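Local coordinates for protein pentafunctional AROM polypeptide (Schizosaccharomyces pombe, PDB 5SWV) that probably catalyses successive shikimate-pathway steps, dehydrating 3-dehydroquinate and reducing 3-dehydroshikimate, through dehydroquinase and shikimate dehydrogenase domains, at residues 134-139 with 165-170; 197-202 with 214-219. All coordinates share one frame; numbering follows the deposited sequence.

Contact 1 of 2, residues 134-139 with 165-170; sequences KLIMSW and ADVIKL
Asp166 turns its carboxylate back onto the start of the neighbouring strand, where OD2 accepts the backbone N-H of Leu135 at 2.8 Å. This bond is nearly straight, 168° at the hydrogen, and meets OD2 on its anti side, 17° out of the carboxylate plane. With CG beside its own backbone N, anti to the carbonyl carbon (chi1 -63°), the carboxylate is carried toward strand 134-140. Lys134 crosses the aspartate at about a right angle, its CD 3.7 Å from Asp166 CG; its NZ stays beyond salt-bridge distance of OD1, and the salt bridge to OD2 comes instead from Lys130. Alongside, Leu135 O accepts from both Asp166 N and Val167 N. From here strands 134-140 and 167-173 run parallel, and the bond from Lys169 N to Met137 O, 2.8 Å long, belongs to the regular pattern between them. On one face Ile136 and Val167 lie side by side and point the same way, Ile136 CG1 standing 4.1 Å from Val167 CB, while Ile136 CG2 comes within 3.9 Å of Lys169 CB. The Lys169 chain bends at chi3 and chi4 and its end leads away from strand 134-140, CD passing CB of Ser138, whose OG is bonded to Asp113. On the other face Met137 CG rests 3.6 Å from Ala165 CB, and Met137 and Ile168 both touch Ala161 of helix 152-162, as expected of a right-handed beta-alpha-beta unit in a TIM barrel. The chemistry is therefore divided: an apolar outer layer against the helix, a carboxylate held by Leu135 N-H and Lys130 at the strand start, and an inner face carrying Lys169, a position consistent with the Schiff-base lysine of type I dehydroquinases.

Contact 2 of 2, residues 197-202 with 214-219; sequences PLILFN and NKFMTP
A side-chain contact, not strand pairing, joins barrel strand 198-203 to the turn that follows helix 208-213 and leads into strand 218-220, near where the eight-stranded barrel closes. Asn214, the first residue to leave helical geometry, is central to it. Its CG is anti to the backbone N (chi1 179°), and the amide reaches toward strand 198-203. OD1 accepts the backbone N-H of Leu200 at 3.0 Å, the one hydrogen bond across the contact, with the donor standing 54° out of the carbonyl plane. Arg187 of helix 177-193 supplies OD1 with a second donor through NH1. The other end of the amide serves the turn itself: ND2 donates to Phe216 O and to Thr218 OG1, the latter at 2.9 Å, tying the residues on the way into the last strand to one group. Apolar contacts surround this bond. Pro197 CB makes an off-centre CH-pi contact with the Phe216 ring, 4.2 Å from its centroid, and Ile199 CG1 comes within 3.9 Å of CD2 of the same ring. Met217 CG lies over the centre of one face of Phe216. Ile199 also crosses Met217 obliquely, its CD1 3.8 Å from Met217 CB. Further along the strand, Phe201 and Pro219 reach toward each other tip to tip, with Phe201 CZ 3.7 Å from Pro219 CG; Ile199 CG2 sits at the ring edge of Phe201, in its plane. With both ends of the Asn214 amide bonded, both polar atoms of this buried group are satisfied, and its rotation is probably fixed by these partners. The turn is thus coupled to strand 198-203 through one polar group set among apolar side chains.

Overall arrangement
Both contacts are buried and belong to the same TIM barrel, their centres about 11 Å apart, and strands 167-173 and 198-203 are neighbours in its sheet. Residues 165-170 thus pair with 134-139 on one side and with 197-202 on the other, Ile168 O and Leu170 N probably bonding to Ile199 N and O. Contact 1 is a parallel strand pair held by repeated backbone hydrogen bonds, with a charged group at its start. Contact 2, next to the closure of the barrel, has a single cross-segment bond to an uncharged amide and relies otherwise on aromatic and aliphatic packing. Ile199 links them inside the barrel, touching Val167 and Lys169.

Contact 1 of 2, residues 134-139 with 165-170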
loop_
_atom_site.group_PDB
_atom_site.type_symbol
_atom_site.label_atom_id
_atom_site.label_comp_id
_atom_site.label_asym_id
_atom_site.label_seq_id
_atom_site.Cartn_x
_atom_site.Cartn_y
_atom_site.Cartn_z
ATOM N N LYS A 134 -16.338 8.477 -6.206
ATOM C CA LYS A 134 -16.752 9.405 -5.150
ATOM C C LYS A 134 -16.394 10.838 -5.525
ATOM O O LYS A 134 -15.302 11.090 -6.035
ATOM C CB LYS A 134 -16.030 9.079 -3.848
ATOM C CG LYS A 134 -16.220 7.669 -3.344
ATOM C CD LYS A 134 -17.647 7.432 -2.904
ATOM C CE LYS A 134 -17.716 6.138 -2.128
ATOM N NZ LYS A 134 -19.108 5.655 -2.112
ATOM N N LEU A 135 -17.288 11.772 -5.240
ATOM C CA LEU A 135 -17.026 13.172 -5.530
ATOM C C LEU A 135 -16.449 13.930 -4.331
ATOM O O LEU A 135 -16.965 13.823 -3.206
ATOM C CB LEU A 135 -18.289 13.847 -6.015
ATOM C CG LEU A 135 -18.908 13.269 -7.275
ATOM C CD1 LEU A 135 -19.963 14.235 -7.758
ATOM C CD2 LEU A 135 -17.892 13.001 -8.385
ATOM N N ILE A 136 -15.352 14.654 -4.590
ATOM C CA ILE A 136 -14.758 15.586 -3.636
ATOM C C ILE A 136 -15.113 16.980 -4.138
ATOM O O ILE A 136 -14.615 17.435 -5.166
ATOM C CB ILE A 136 -13.219 15.451 -3.491
ATOM C CG1 ILE A 136 -12.810 13.997 -3.206
ATOM C CG2 ILE A 136 -12.721 16.343 -2.353
ATOM C CD1 ILE A 136 -11.320 13.783 -2.982
ATOM N N MET A 137 -16.002 17.636 -3.413
ATOM C CA MET A 137 -16.387 18.987 -3.725
ATOM C C MET A 137 -15.418 19.924 -3.021
ATOM O O MET A 137 -15.291 19.871 -1.800
ATOM C CB MET A 137 -17.825 19.241 -3.278
ATOM C CG MET A 137 -18.829 18.329 -3.964
ATOM S SD MET A 137 -19.014 18.776 -5.693
ATOM C CE MET A 137 -18.946 17.164 -6.404
ATOM N N SER A 138 -14.761 20.783 -3.798
ATOM C CA SER A 138 -13.636 21.564 -3.324
ATOM C C SER A 138 -13.826 23.054 -3.570
ATOM O O SER A 138 -14.336 23.445 -4.608
ATOM C CB SER A 138 -12.368 21.104 -4.037
ATOM O OG SER A 138 -12.312 21.641 -5.348
ATOM N N TRP A 139 -13.393 23.873 -2.617
ATOM C CA TRP A 139 -13.197 25.294 -2.857
ATOM C C TRP A 139 -11.964 25.805 -2.119
ATOM O O TRP A 139 -11.720 25.436 -0.975
ATOM C CB TRP A 139 -14.419 26.101 -2.444
ATOM C CG TRP A 139 -14.287 27.550 -2.792
ATOM C CD1 TRP A 139 -13.837 28.546 -1.977
ATOM C CD2 TRP A 139 -14.559 28.162 -4.057
ATOM N NE1 TRP A 139 -13.833 29.748 -2.645
ATOM C CE2 TRP A 139 -14.280 29.546 -3.922
ATOM C CE3 TRP A 139 -15.034 27.685 -5.289
ATOM C CZ2 TRP A 139 -14.449 30.459 -4.974
ATOM C CZ3 TRP A 139 -15.209 28.611 -6.344
ATOM C CH2 TRP A 139 -14.910 29.979 -6.171
ATOM N N ALA A 165 -22.031 15.891 -2.494
ATOM C CA ALA A 165 -20.684 15.495 -2.040
ATOM C C ALA A 165 -20.578 14.141 -1.362
ATOM O O ALA A 165 -21.394 13.813 -0.534
ATOM C CB ALA A 165 -20.139 16.544 -1.092
ATOM N N ASP A 166 -19.546 13.384 -1.694
ATOM C CA ASP A 166 -19.088 12.287 -0.839
ATOM C C ASP A 166 -18.015 12.761 0.164
ATOM O O ASP A 166 -17.866 12.177 1.241
ATOM C CB ASP A 166 -18.524 11.149 -1.689
ATOM C CG ASP A 166 -19.559 10.538 -2.595
ATOM O OD1 ASP A 166 -20.409 9.787 -2.088
ATOM O OD2 ASP A 166 -19.530 10.800 -3.814
ATOM N N VAL A 167 -17.228 13.761 -0.236
ATOM C CA VAL A 167 -16.238 14.417 0.620
ATOM C C VAL A 167 -16.286 15.905 0.313
ATOM O O VAL A 167 -16.577 16.281 -0.822
ATOM C CB VAL A 167 -14.806 13.917 0.328
ATOM C CG1 VAL A 167 -13.783 14.607 1.250
ATOM C CG2 VAL A 167 -14.737 12.396 0.438
ATOM N N ILE A 168 -16.018 16.752 1.308
ATOM C CA ILE A 168 -15.939 18.196 1.075
ATOM C C ILE A 168 -14.542 18.640 1.441
ATOM O O ILE A 168 -14.008 18.242 2.462
ATOM C CB ILE A 168 -16.984 18.983 1.868
ATOM C CG1 ILE A 168 -18.392 18.559 1.437
ATOM C CG2 ILE A 168 -16.802 20.479 1.639
ATOM C CD1 ILE A 168 -19.528 19.221 2.203
ATOM N N LYS A 169 -13.949 19.458 0.580
ATOM C CA LYS A 169 -12.608 19.970 0.781
ATOM C C LYS A 169 -12.683 21.490 0.770
ATOM O O LYS A 169 -13.069 22.083 -0.229
ATOM C CB LYS A 169 -11.704 19.454 -0.317
ATOM C CG LYS A 169 -10.254 19.879 -0.211
ATOM C CD LYS A 169 -9.515 19.427 -1.463
ATOM C CE LYS A 169 -8.410 20.397 -1.837
ATOM N NZ LYS A 169 -7.093 19.959 -1.311
ATOM N N LEU A 170 -12.325 22.112 1.891
ATOM C CA LEU A 170 -12.320 23.570 2.009
ATOM C C LEU A 170 -10.925 23.993 2.407
ATOM O O LEU A 170 -10.399 23.499 3.406
ATOM C CB LEU A 170 -13.312 24.027 3.067
ATOM C CG LEU A 170 -14.752 23.573 2.870
ATOM C CD1 LEU A 170 -15.599 24.048 4.040
ATOM C CD2 LEU A 170 -15.329 24.073 1.549
#

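Contact 2 of 2, residues 197-202 with 214-219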
loop_
_atom_site.group_PDB
_atom_site.type_symbol
_atom_site.label_atom_id
_atom_site.label_comp_id
_atom_site.label_asym_id
_atom_site.label_seq_id
_atom_site.Cartn_x
_atom_site.Cartn_y
_atom_site.Cartn_z
ATOM N N PRO A 197 -17.664 13.473 5.243
ATOM C CA PRO A 197 -16.289 13.686 5.703
ATOM C C PRO A 197 -15.662 14.941 5.112
ATOM O O PRO A 197 -16.004 15.343 3.995
ATOM C CB PRO A 197 -15.543 12.433 5.243
ATOM C CG PRO A 197 -16.430 11.783 4.245
ATOM C CD PRO A 197 -17.830 12.184 4.566
ATOM N N LEU A 198 -14.739 15.535 5.867
ATOM C CA LEU A 198 -14.227 16.872 5.577
ATOM C C LEU A 198 -12.693 16.956 5.540
ATOM O O LEU A 198 -12.032 16.626 6.515
ATOM C CB LEU A 198 -14.770 17.842 6.625
ATOM C CG LEU A 198 -14.424 19.330 6.464
ATOM C CD1 LEU A 198 -15.245 19.988 5.364
ATOM C CD2 LEU A 198 -14.627 20.060 7.780
ATOM N N ILE A 199 -12.148 17.420 4.413
ATOM C CA ILE A 199 -10.749 17.856 4.312
ATOM C C ILE A 199 -10.745 19.371 4.517
ATOM O O ILE A 199 -11.444 20.091 3.821
ATOM C CB ILE A 199 -10.133 17.544 2.933
ATOM C CG1 ILE A 199 -10.355 16.084 2.537
ATOM C CG2 ILE A 199 -8.636 17.836 2.932
ATOM C CD1 ILE A 199 -9.934 15.774 1.115
ATOM N N LEU A 200 -9.929 19.848 5.445
ATOM C CA LEU A 200 -9.984 21.235 5.882
ATOM C C LEU A 200 -8.643 21.718 6.409
ATOM O O LEU A 200 -8.116 21.168 7.362
ATOM C CB LEU A 200 -11.044 21.352 6.960
ATOM C CG LEU A 200 -11.269 22.709 7.628
ATOM C CD1 LEU A 200 -11.824 23.699 6.616
ATOM C CD2 LEU A 200 -12.203 22.566 8.827
ATOM N N PHE A 201 -8.100 22.750 5.775
ATOM C CA PHE A 201 -6.822 23.350 6.171
ATOM C C PHE A 201 -6.620 24.693 5.491
ATOM O O PHE A 201 -7.436 25.111 4.682
ATOM C CB PHE A 201 -5.649 22.427 5.840
ATOM C CG PHE A 201 -5.513 22.102 4.387
ATOM C CD1 PHE A 201 -6.253 21.066 3.816
ATOM C CD2 PHE A 201 -4.610 22.787 3.586
ATOM C CE1 PHE A 201 -6.112 20.744 2.471
ATOM C CE2 PHE A 201 -4.457 22.460 2.237
ATOM C CZ PHE A 201 -5.220 21.447 1.680
ATOM N N ASN A 202 -5.538 25.368 5.866
ATOM C CA ASN A 202 -5.117 26.603 5.246
ATOM C C ASN A 202 -3.808 26.351 4.540
ATOM O O ASN A 202 -2.875 25.785 5.129
ATOM C CB ASN A 202 -4.905 27.696 6.280
ATOM C CG ASN A 202 -6.182 28.062 7.017
ATOM O OD1 ASN A 202 -7.217 28.301 6.401
ATOM N ND2 ASN A 202 -6.112 28.117 8.340
ATOM N N ASN A 214 -5.070 18.506 10.273
ATOM C CA ASN A 214 -6.056 17.858 9.415
ATOM C C ASN A 214 -5.762 16.361 9.244
ATOM O O ASN A 214 -4.841 15.977 8.536
ATOM C CB ASN A 214 -6.098 18.547 8.063
ATOM C CG ASN A 214 -7.094 17.901 7.125
ATOM O OD1 ASN A 214 -8.284 18.064 7.283
ATOM N ND2 ASN A 214 -6.604 17.145 6.157
ATOM N N LYS A 215 -6.545 15.516 9.897
ATOM C CA LYS A 215 -6.228 14.076 9.953
ATOM C C LYS A 215 -6.680 13.342 8.719
ATOM O O LYS A 215 -5.978 12.476 8.238
ATOM C CB LYS A 215 -6.803 13.446 11.219
ATOM C CG LYS A 215 -6.101 14.007 12.451
ATOM C CD LYS A 215 -6.579 13.426 13.772
ATOM C CE LYS A 215 -8.071 13.657 13.964
ATOM N NZ LYS A 215 -8.409 13.824 15.400
ATOM N N PHE A 216 -7.831 13.733 8.191
ATOM C CA PHE A 216 -8.451 13.057 7.066
ATOM C C PHE A 216 -7.988 13.579 5.706
ATOM O O PHE A 216 -8.289 14.712 5.334
ATOM C CB PHE A 216 -9.966 13.191 7.174
ATOM C CG PHE A 216 -10.701 12.476 6.098
ATOM C CD1 PHE A 216 -10.810 11.093 6.128
ATOM C CD2 PHE A 216 -11.267 13.179 5.038
ATOM C CE1 PHE A 216 -11.487 10.409 5.121
ATOM C CE2 PHE A 216 -11.942 12.506 4.026
ATOM C CZ PHE A 216 -12.051 11.117 4.065
ATOM N N MET A 217 -7.273 12.721 4.968
ATOM C CA MET A 217 -6.842 12.962 3.564
ATOM C C MET A 217 -6.104 14.281 3.356
ATOM O O MET A 217 -6.534 15.128 2.571
ATOM C CB MET A 217 -8.027 12.855 2.590
ATOM C CG MET A 217 -8.656 11.473 2.528
ATOM S SD MET A 217 -10.039 11.401 1.352
ATOM C CE MET A 217 -9.138 11.389 -0.200
ATOM N N THR A 218 -4.988 14.437 4.063
ATOM C CA THR A 218 -4.114 15.599 3.892
ATOM C C THR A 218 -3.282 15.412 2.634
ATOM O O THR A 218 -2.766 14.320 2.400
ATOM C CB THR A 218 -3.157 15.782 5.090
ATOM O OG1 THR A 218 -3.919 15.981 6.281
ATOM C CG2 THR A 218 -2.261 16.982 4.894
ATOM N N PRO A 219 -3.157 16.463 1.806
ATOM C CA PRO A 219 -2.212 16.333 0.700
ATOM C C PRO A 219 -0.775 16.518 1.158
ATOM O O PRO A 219 -0.488 17.345 2.029
ATOM C CB PRO A 219 -2.626 17.435 -0.271
ATOM C CG PRO A 219 -3.359 18.409 0.557
ATOM C CD PRO A 219 -4.030 17.632 1.646
#